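Local coordinates for beta-1,4-galactanase (Thielavia heterothallica, PDB 1HJS), which hydrolyses the beta-1,4-galactosidic linkages of type I arabinogalactans as a family 53 glycoside hydrolase, at residues L109-Q121 against L156-S170. Numbering follows the deposited sequence.
Sequences LYNYTLDAANKLQ and LLHSAAWGIKDSSLS. With NAG (2-acetamido-2-deoxy-beta-D-glucopyranose), chain E.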
ATOM      1  N   LEU A 109      -8.350  19.383   0.041  1.00 15.45           N
ATOM      2  CA  LEU A 109      -7.416  18.283  -0.159  1.00 15.24           C
ATOM      3  C   LEU A 109      -5.976  18.777  -0.097  1.00 15.62           C
ATOM      4  O   LEU A 109      -5.108  18.130   0.490  1.00 15.29           O
ATOM      5  CB  LEU A 109      -7.688  17.610  -1.506  1.00 14.57           C
ATOM      6  CG  LEU A 109      -6.818  16.398  -1.840  1.00 14.30           C
ATOM      7  CD1 LEU A 109      -6.908  15.369  -0.718  1.00 13.86           C
ATOM      8  CD2 LEU A 109      -7.274  15.800  -3.157  1.00 13.85           C
ATOM      9  N   TYR A 110      -5.728  19.928  -0.709  1.00 15.46           N
ATOM     10  CA  TYR A 110      -4.396  20.514  -0.699  1.00 15.70           C
ATOM     11  C   TYR A 110      -4.013  20.891   0.729  1.00 15.59           C
ATOM     12  O   TYR A 110      -2.928  20.542   1.196  1.00 15.01           O
ATOM     13  CB  TYR A 110      -4.362  21.742  -1.612  1.00 16.19           C
ATOM     14  CG  TYR A 110      -3.100  22.568  -1.493  1.00 16.58           C
ATOM     15  CD1 TYR A 110      -3.018  23.612  -0.572  1.00 17.09           C
ATOM     16  CD2 TYR A 110      -1.994  22.310  -2.302  1.00 16.91           C
ATOM     17  CE1 TYR A 110      -1.862  24.387  -0.460  1.00 17.34           C
ATOM     18  CE2 TYR A 110      -0.830  23.079  -2.199  1.00 17.23           C
ATOM     19  CZ  TYR A 110      -0.777  24.117  -1.273  1.00 17.10           C
ATOM     20  OH  TYR A 110       0.359  24.890  -1.163  1.00 17.80           O
ATOM     21  N   ASN A 111      -4.912  21.587   1.422  1.00 15.83           N
ATOM     22  CA  ASN A 111      -4.679  22.005   2.803  1.00 16.73           C
ATOM     23  C   ASN A 111      -4.399  20.815   3.708  1.00 16.32           C
ATOM     24  O   ASN A 111      -3.456  20.836   4.502  1.00 15.71           O
ATOM     25  CB  ASN A 111      -5.893  22.746   3.368  1.00 18.66           C
ATOM     26  CG  ASN A 111      -6.101  24.104   2.737  1.00 21.34           C
ATOM     27  OD1 ASN A 111      -5.257  24.593   1.986  1.00 20.60           O
ATOM     28  ND2 ASN A 111      -7.239  24.711   3.053  1.00 23.93           N
ATOM     29  N   TYR A 112      -5.241  19.791   3.600  1.00 14.85           N
ATOM     30  CA  TYR A 112      -5.091  18.588   4.417  1.00 14.51           C
ATOM     31  C   TYR A 112      -3.750  17.906   4.192  1.00 13.85           C
ATOM     32  O   TYR A 112      -3.058  17.545   5.143  1.00 14.59           O
ATOM     33  CB  TYR A 112      -6.211  17.589   4.108  1.00 13.82           C
ATOM     34  CG  TYR A 112      -5.944  16.200   4.663  1.00 12.75           C
ATOM     35  CD1 TYR A 112      -6.191  15.900   6.002  1.00 13.02           C
ATOM     36  CD2 TYR A 112      -5.399  15.201   3.854  1.00 13.16           C
ATOM     37  CE1 TYR A 112      -5.900  14.629   6.526  1.00 12.32           C
ATOM     38  CE2 TYR A 112      -5.105  13.933   4.364  1.00 12.64           C
ATOM     39  CZ  TYR A 112      -5.356  13.654   5.699  1.00 12.71           C
ATOM     40  OH  TYR A 112      -5.064  12.400   6.199  1.00 11.51           O
ATOM     41  N   THR A 113      -3.400  17.709   2.927  1.00 13.36           N
ATOM     42  CA  THR A 113      -2.146  17.054   2.579  1.00 13.18           C
ATOM     43  C   THR A 113      -0.950  17.893   3.028  1.00 13.84           C
ATOM     44  O   THR A 113       0.011  17.371   3.601  1.00 12.40           O
ATOM     45  CB  THR A 113      -2.068  16.810   1.065  1.00 13.33           C
ATOM     46  OG1 THR A 113      -3.210  16.044   0.653  1.00 12.18           O
ATOM     47  CG2 THR A 113      -0.797  16.045   0.708  1.00 13.05           C
ATOM     48  N   LEU A 114      -1.014  19.193   2.766  1.00 13.53           N
ATOM     49  CA  LEU A 114       0.065  20.096   3.164  1.00 14.17           C
ATOM     50  C   LEU A 114       0.241  20.048   4.681  1.00 14.20           C
ATOM     51  O   LEU A 114       1.354  19.913   5.187  1.00 14.35           O
ATOM     52  CB  LEU A 114      -0.260  21.527   2.727  1.00 14.65           C
ATOM     53  CG  LEU A 114       0.694  22.637   3.191  1.00 15.33           C
ATOM     54  CD1 LEU A 114       2.105  22.365   2.688  1.00 14.71           C
ATOM     55  CD2 LEU A 114       0.194  23.977   2.670  1.00 16.47           C
ATOM     56  N   ASP A 115      -0.871  20.162   5.400  1.00 14.87           N
ATOM     57  CA  ASP A 115      -0.866  20.137   6.858  1.00 15.08           C
ATOM     58  C   ASP A 115      -0.276  18.834   7.395  1.00 14.94           C
ATOM     59  O   ASP A 115       0.594  18.850   8.263  1.00 13.46           O
ATOM     60  CB  ASP A 115      -2.293  20.306   7.385  1.00 17.01           C
ATOM     61  CG  ASP A 115      -2.369  20.208   8.896  1.00 19.18           C
ATOM     62  OD1 ASP A 115      -1.879  21.137   9.575  1.00 20.23           O
ATOM     63  OD2 ASP A 115      -2.912  19.198   9.403  1.00 19.74           O
ATOM     64  N   ALA A 116      -0.756  17.706   6.875  1.00 14.19           N
ATOM     65  CA  ALA A 116      -0.262  16.405   7.309  1.00 13.93           C
ATOM     66  C   ALA A 116       1.238  16.282   7.050  1.00 13.44           C
ATOM     67  O   ALA A 116       1.985  15.823   7.910  1.00 12.89           O
ATOM     68  CB  ALA A 116      -1.013  15.292   6.583  1.00 14.04           C
ATOM     69  N   ALA A 117       1.670  16.694   5.861  1.00 13.89           N
ATOM     70  CA  ALA A 117       3.083  16.628   5.495  1.00 14.22           C
ATOM     71  C   ALA A 117       3.940  17.453   6.450  1.00 14.35           C
ATOM     72  O   ALA A 117       5.005  17.006   6.878  1.00 13.54           O
ATOM     73  CB  ALA A 117       3.282  17.118   4.060  1.00 13.91           C
ATOM     74  N   ASN A 118       3.480  18.657   6.774  1.00 14.85           N
ATOM     75  CA  ASN A 118       4.225  19.522   7.687  1.00 15.88           C
ATOM     76  C   ASN A 118       4.287  18.925   9.087  1.00 16.02           C
ATOM     77  O   ASN A 118       5.311  19.017   9.764  1.00 16.28           O
ATOM     78  CB  ASN A 118       3.596  20.919   7.749  1.00 16.58           C
ATOM     79  CG  ASN A 118       3.794  21.705   6.468  1.00 16.95           C
ATOM     80  OD1 ASN A 118       4.761  21.488   5.738  1.00 18.28           O
ATOM     81  ND2 ASN A 118       2.888  22.638   6.198  1.00 17.54           N
ATOM     82  N   LYS A 119       3.191  18.311   9.524  1.00 16.05           N
ATOM     83  CA  LYS A 119       3.161  17.704  10.851  1.00 15.96           C
ATOM     84  C   LYS A 119       4.110  16.518  10.907  1.00 15.16           C
ATOM     85  O   LYS A 119       4.737  16.265  11.933  1.00 14.36           O
ATOM     86  CB  LYS A 119       1.739  17.280  11.217  1.00 16.88           C
ATOM     87  CG  LYS A 119       0.832  18.465  11.514  1.00 18.74           C
ATOM     88  CD  LYS A 119      -0.594  18.041  11.828  1.00 20.40           C
ATOM     89  CE  LYS A 119      -1.465  19.257  12.138  1.00 21.22           C
ATOM     90  NZ  LYS A 119      -2.907  18.897  12.233  1.00 21.40           N
ATOM     91  N   LEU A 120       4.220  15.792   9.800  1.00 14.71           N
ATOM     92  CA  LEU A 120       5.133  14.657   9.742  1.00 14.52           C
ATOM     93  C   LEU A 120       6.562  15.195   9.839  1.00 14.98           C
ATOM     94  O   LEU A 120       7.379  14.692  10.616  1.00 14.91           O
ATOM     95  CB  LEU A 120       4.945  13.891   8.430  1.00 13.99           C
ATOM     96  CG  LEU A 120       3.692  13.009   8.383  1.00 14.08           C
ATOM     97  CD1 LEU A 120       3.398  12.578   6.950  1.00 14.07           C
ATOM     98  CD2 LEU A 120       3.904  11.795   9.279  1.00 14.18           C
ATOM     99  N   GLN A 121       6.850  16.225   9.049  1.00 14.83           N
ATOM    100  CA  GLN A 121       8.169  16.850   9.052  1.00 15.69           C
ATOM    101  C   GLN A 121       8.525  17.324  10.463  1.00 15.81           C
ATOM    102  O   GLN A 121       9.635  17.084  10.946  1.00 15.20           O
ATOM    103  CB  GLN A 121       8.178  18.038   8.083  1.00 16.51           C
ATOM    104  CG  GLN A 121       9.425  18.924   8.136  1.00 17.86           C
ATOM    105  CD  GLN A 121      10.710  18.179   7.835  1.00 18.36           C
ATOM    106  OE1 GLN A 121      10.724  17.221   7.061  1.00 18.22           O
ATOM    107  NE2 GLN A 121      11.806  18.632   8.439  1.00 18.82           N
ATOM    108  N   LEU A 156      -7.988  16.990  -8.526  1.00 15.05           N
ATOM    109  CA  LEU A 156      -7.801  16.608  -7.135  1.00 14.73           C
ATOM    110  C   LEU A 156      -6.392  16.061  -6.904  1.00 14.20           C
ATOM    111  O   LEU A 156      -5.711  16.461  -5.955  1.00 14.24           O
ATOM    112  CB  LEU A 156      -8.850  15.565  -6.729  1.00 14.60           C
ATOM    113  CG  LEU A 156     -10.294  16.074  -6.624  1.00 14.72           C
ATOM    114  CD1 LEU A 156     -11.248  14.896  -6.467  1.00 14.82           C
ATOM    115  CD2 LEU A 156     -10.421  17.026  -5.438  1.00 14.02           C
ATOM    116  N   LEU A 157      -5.949  15.157  -7.774  1.00 13.50           N
ATOM    117  CA  LEU A 157      -4.618  14.572  -7.631  1.00 13.39           C
ATOM    118  C   LEU A 157      -3.526  15.635  -7.773  1.00 13.99           C
ATOM    119  O   LEU A 157      -2.494  15.571  -7.095  1.00 13.62           O
ATOM    120  CB  LEU A 157      -4.419  13.444  -8.651  1.00 12.33           C
ATOM    121  CG  LEU A 157      -5.330  12.230  -8.418  1.00 12.60           C
ATOM    122  CD1 LEU A 157      -5.102  11.191  -9.501  1.00 12.18           C
ATOM    123  CD2 LEU A 157      -5.051  11.633  -7.043  1.00 12.04           C
ATOM    124  N   HIS A 158      -3.757  16.618  -8.640  1.00 14.28           N
ATOM    125  CA  HIS A 158      -2.786  17.699  -8.827  1.00 15.50           C
ATOM    126  C   HIS A 158      -2.657  18.475  -7.517  1.00 15.39           C
ATOM    127  O   HIS A 158      -1.553  18.823  -7.092  1.00 15.73           O
ATOM    128  CB  HIS A 158      -3.244  18.644  -9.946  1.00 16.57           C
ATOM    129  CG  HIS A 158      -2.315  19.796 -10.188  1.00 18.29           C
ATOM    130  ND1 HIS A 158      -1.078  19.647 -10.780  1.00 19.07           N
ATOM    131  CD2 HIS A 158      -2.444  21.115  -9.914  1.00 18.39           C
ATOM    132  CE1 HIS A 158      -0.486  20.826 -10.863  1.00 18.65           C
ATOM    133  NE2 HIS A 158      -1.293  21.733 -10.345  1.00 18.79           N
ATOM    134  N   SER A 159      -3.793  18.738  -6.876  1.00 15.19           N
ATOM    135  CA  SER A 159      -3.810  19.465  -5.613  1.00 15.07           C
ATOM    136  C   SER A 159      -3.112  18.680  -4.511  1.00 15.10           C
ATOM    137  O   SER A 159      -2.351  19.249  -3.728  1.00 14.16           O
ATOM    138  CB  SER A 159      -5.247  19.769  -5.192  1.00 15.49           C
ATOM    139  OG  SER A 159      -5.859  20.671  -6.100  1.00 17.54           O
ATOM    140  N   ALA A 160      -3.381  17.377  -4.448  1.00 14.64           N
ATOM    141  CA  ALA A 160      -2.768  16.517  -3.439  1.00 14.84           C
ATOM    142  C   ALA A 160      -1.254  16.476  -3.636  1.00 14.54           C
ATOM    143  O   ALA A 160      -0.487  16.615  -2.685  1.00 14.42           O
ATOM    144  CB  ALA A 160      -3.345  15.102  -3.527  1.00 14.35           C
ATOM    145  N   ALA A 161      -0.830  16.284  -4.878  1.00 14.30           N
ATOM    146  CA  ALA A 161       0.592  16.227  -5.189  1.00 15.19           C
ATOM    147  C   ALA A 161       1.297  17.509  -4.753  1.00 15.70           C
ATOM    148  O   ALA A 161       2.361  17.461  -4.141  1.00 15.72           O
ATOM    149  CB  ALA A 161       0.797  16.004  -6.678  1.00 14.59           C
ATOM    150  N   TRP A 162       0.706  18.657  -5.063  1.00 16.23           N
ATOM    151  CA  TRP A 162       1.337  19.910  -4.682  1.00 16.80           C
ATOM    152  C   TRP A 162       1.233  20.219  -3.198  1.00 16.58           C
ATOM    153  O   TRP A 162       1.967  21.056  -2.685  1.00 16.57           O
ATOM    154  CB  TRP A 162       0.809  21.056  -5.543  1.00 17.57           C
ATOM    155  CG  TRP A 162       1.471  21.013  -6.877  1.00 19.20           C
ATOM    156  CD1 TRP A 162       1.080  20.287  -7.968  1.00 19.38           C
ATOM    157  CD2 TRP A 162       2.738  21.590  -7.215  1.00 19.58           C
ATOM    158  NE1 TRP A 162       2.031  20.370  -8.961  1.00 19.41           N
ATOM    159  CE2 TRP A 162       3.057  21.163  -8.525  1.00 19.92           C
ATOM    160  CE3 TRP A 162       3.637  22.422  -6.535  1.00 20.24           C
ATOM    161  CZ2 TRP A 162       4.240  21.542  -9.168  1.00 20.26           C
ATOM    162  CZ3 TRP A 162       4.814  22.797  -7.173  1.00 20.32           C
ATOM    163  CH2 TRP A 162       5.103  22.356  -8.477  1.00 20.48           C
ATOM    164  N   GLY A 163       0.329  19.534  -2.507  1.00 16.35           N
ATOM    165  CA  GLY A 163       0.223  19.726  -1.072  1.00 16.24           C
ATOM    166  C   GLY A 163       1.506  19.151  -0.492  1.00 15.99           C
ATOM    167  O   GLY A 163       2.020  19.620   0.524  1.00 16.29           O
ATOM    168  N   ILE A 164       2.030  18.124  -1.155  1.00 15.55           N
ATOM    169  CA  ILE A 164       3.274  17.481  -0.737  1.00 15.40           C
ATOM    170  C   ILE A 164       4.459  18.348  -1.161  1.00 15.84           C
ATOM    171  O   ILE A 164       5.342  18.654  -0.354  1.00 15.67           O
ATOM    172  CB  ILE A 164       3.448  16.090  -1.394  1.00 15.42           C
ATOM    173  CG1 ILE A 164       2.343  15.141  -0.920  1.00 15.24           C
ATOM    174  CG2 ILE A 164       4.820  15.518  -1.057  1.00 14.97           C
ATOM    175  CD1 ILE A 164       2.345  14.906   0.570  1.00 17.09           C
ATOM    176  N   LYS A 165       4.466  18.735  -2.433  1.00 15.35           N
ATOM    177  CA  LYS A 165       5.540  19.554  -2.989  1.00 16.05           C
ATOM    178  C   LYS A 165       5.727  20.903  -2.289  1.00 16.49           C
ATOM    179  O   LYS A 165       6.848  21.410  -2.208  1.00 16.49           O
ATOM    180  CB  LYS A 165       5.304  19.769  -4.486  1.00 16.42           C
ATOM    181  CG  LYS A 165       5.427  18.485  -5.313  1.00 17.47           C
ATOM    182  CD  LYS A 165       5.008  18.708  -6.761  1.00 17.68           C
ATOM    183  CE  LYS A 165       5.042  17.415  -7.558  1.00 18.69           C
ATOM    184  NZ  LYS A 165       6.429  16.879  -7.729  1.00 19.44           N
ATOM    185  N   ASP A 166       4.642  21.489  -1.789  1.00 16.13           N
ATOM    186  CA  ASP A 166       4.736  22.778  -1.102  1.00 16.69           C
ATOM    187  C   ASP A 166       4.998  22.635   0.394  1.00 16.36           C
ATOM    188  O   ASP A 166       5.120  23.634   1.101  1.00 16.12           O
ATOM    189  CB  ASP A 166       3.453  23.598  -1.291  1.00 16.48           C
ATOM    190  CG  ASP A 166       3.267  24.083  -2.719  1.00 17.13           C
ATOM    191  OD1 ASP A 166       4.249  24.095  -3.488  1.00 17.71           O
ATOM    192  OD2 ASP A 166       2.133  24.469  -3.070  1.00 16.91           O
ATOM    193  N   SER A 167       5.089  21.398   0.875  1.00 16.31           N
ATOM    194  CA  SER A 167       5.315  21.152   2.298  1.00 16.06           C
ATOM    195  C   SER A 167       6.772  21.328   2.699  1.00 15.80           C
ATOM    196  O   SER A 167       7.649  21.504   1.850  1.00 15.68           O
ATOM    197  CB  SER A 167       4.871  19.739   2.675  1.00 15.83           C
ATOM    198  OG  SER A 167       5.807  18.783   2.212  1.00 17.07           O
ATOM    199  N   SER A 168       7.017  21.259   4.004  1.00 15.72           N
ATOM    200  CA  SER A 168       8.359  21.413   4.552  1.00 16.08           C
ATOM    201  C   SER A 168       9.123  20.094   4.633  1.00 15.66           C
ATOM    202  O   SER A 168      10.241  20.059   5.142  1.00 15.23           O
ATOM    203  CB  SER A 168       8.282  22.032   5.946  1.00 15.59           C
ATOM    204  OG  SER A 168       7.543  21.188   6.816  1.00 17.46           O
ATOM    205  N   LEU A 169       8.522  19.011   4.142  1.00 15.34           N
ATOM    206  CA  LEU A 169       9.185  17.713   4.171  1.00 15.78           C
ATOM    207  C   LEU A 169      10.535  17.801   3.476  1.00 16.39           C
ATOM    208  O   LEU A 169      10.620  18.201   2.312  1.00 16.49           O
ATOM    209  CB  LEU A 169       8.323  16.646   3.480  1.00 14.86           C
ATOM    210  CG  LEU A 169       7.131  16.099   4.271  1.00 14.43           C
ATOM    211  CD1 LEU A 169       6.277  15.209   3.369  1.00 13.64           C
ATOM    212  CD2 LEU A 169       7.632  15.308   5.474  1.00 14.15           C
ATOM    213  N   SER A 170      11.590  17.423   4.190  1.00 16.72           N
ATOM    214  CA  SER A 170      12.932  17.463   3.624  1.00 17.00           C
ATOM    215  C   SER A 170      13.774  16.321   4.185  1.00 17.44           C
ATOM    216  O   SER A 170      14.078  16.290   5.379  1.00 17.56           O
ATOM    217  CB  SER A 170      13.594  18.808   3.942  1.00 17.76           C
ATOM    218  OG  SER A 170      14.841  18.932   3.277  1.00 18.19           O
TER
HETATM  219  C1  NAG E 601      -7.375  26.149   2.933  1.00 27.09           C
HETATM  220  C2  NAG E 601      -8.839  26.534   3.157  1.00 27.97           C
HETATM  221  C3  NAG E 601      -9.007  28.056   3.089  1.00 29.39           C
HETATM  222  C4  NAG E 601      -8.017  28.755   4.025  1.00 29.83           C
HETATM  223  C5  NAG E 601      -6.595  28.258   3.753  1.00 29.94           C
HETATM  224  C6  NAG E 601      -5.589  28.836   4.727  1.00 30.20           C
HETATM  225  C7  NAG E 601     -10.624  25.055   2.488  1.00 28.27           C
HETATM  226  C8  NAG E 601     -11.670  24.729   1.431  1.00 27.82           C
HETATM  227  N2  NAG E 601      -9.660  25.902   2.141  1.00 28.01           N
HETATM  228  O3  NAG E 601     -10.332  28.407   3.458  1.00 29.94           O
HETATM  229  O4  NAG E 601      -8.080  30.160   3.820  1.00 30.72           O
HETATM  230  O5  NAG E 601      -6.535  26.820   3.883  1.00 28.65           O
HETATM  231  O6  NAG E 601      -4.270  28.735   4.215  1.00 31.89           O
HETATM  232  O7  NAG E 601     -10.698  24.543   3.606  1.00 27.95           O
HETATM  233  O   HOH W   1      14.525  18.062   7.387  1.00 15.87           O
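Tyr110 reaches across Gly163 to Asp166, its OH giving a hydrogen bond of 2.6 Å to the anti lone pair of Asp166 OD2, with ring and carboxylate planes 72° apart. With CG anti to the backbone N (chi1 170°), the ring lies along the neighbouring helix, and Ser159 O meets its edge. Beside it the backbones close in: Leu114 CA sits 3.3 Å from Gly163 O in a CA-H...O contact, and, with no side chain at Gly163, its CA comes 4.3 Å from Leu114 CA. Further along, Thr113 CG2 presses on Ile164 CD1, and Ala117 CB on Ser167 CB at a tight 3.4 Å. Asn118 OD1 is gripped twice, by Ser168 N almost head-on (2.9 Å) and by Ser168 OG from above the amide plane. Gln121 OE1 takes Ser170 N at 3.0 Å and also Gln126 NE2. Behind these, Ser167 OG bonds back to Ile164 O, and Thr113 OG1 donates to Leu109 O and is also hydrogen-bonded to Tyr82 OH. An alanine in place of Tyr110 would probably leave Asp166 without this hydroxyl partner and uncover Gly163. Two neighbouring outer helices of the TIM barrel thus pack at 27°, while side-chain amides hold the chain leaving helix 150-165 by its backbone N-H groups.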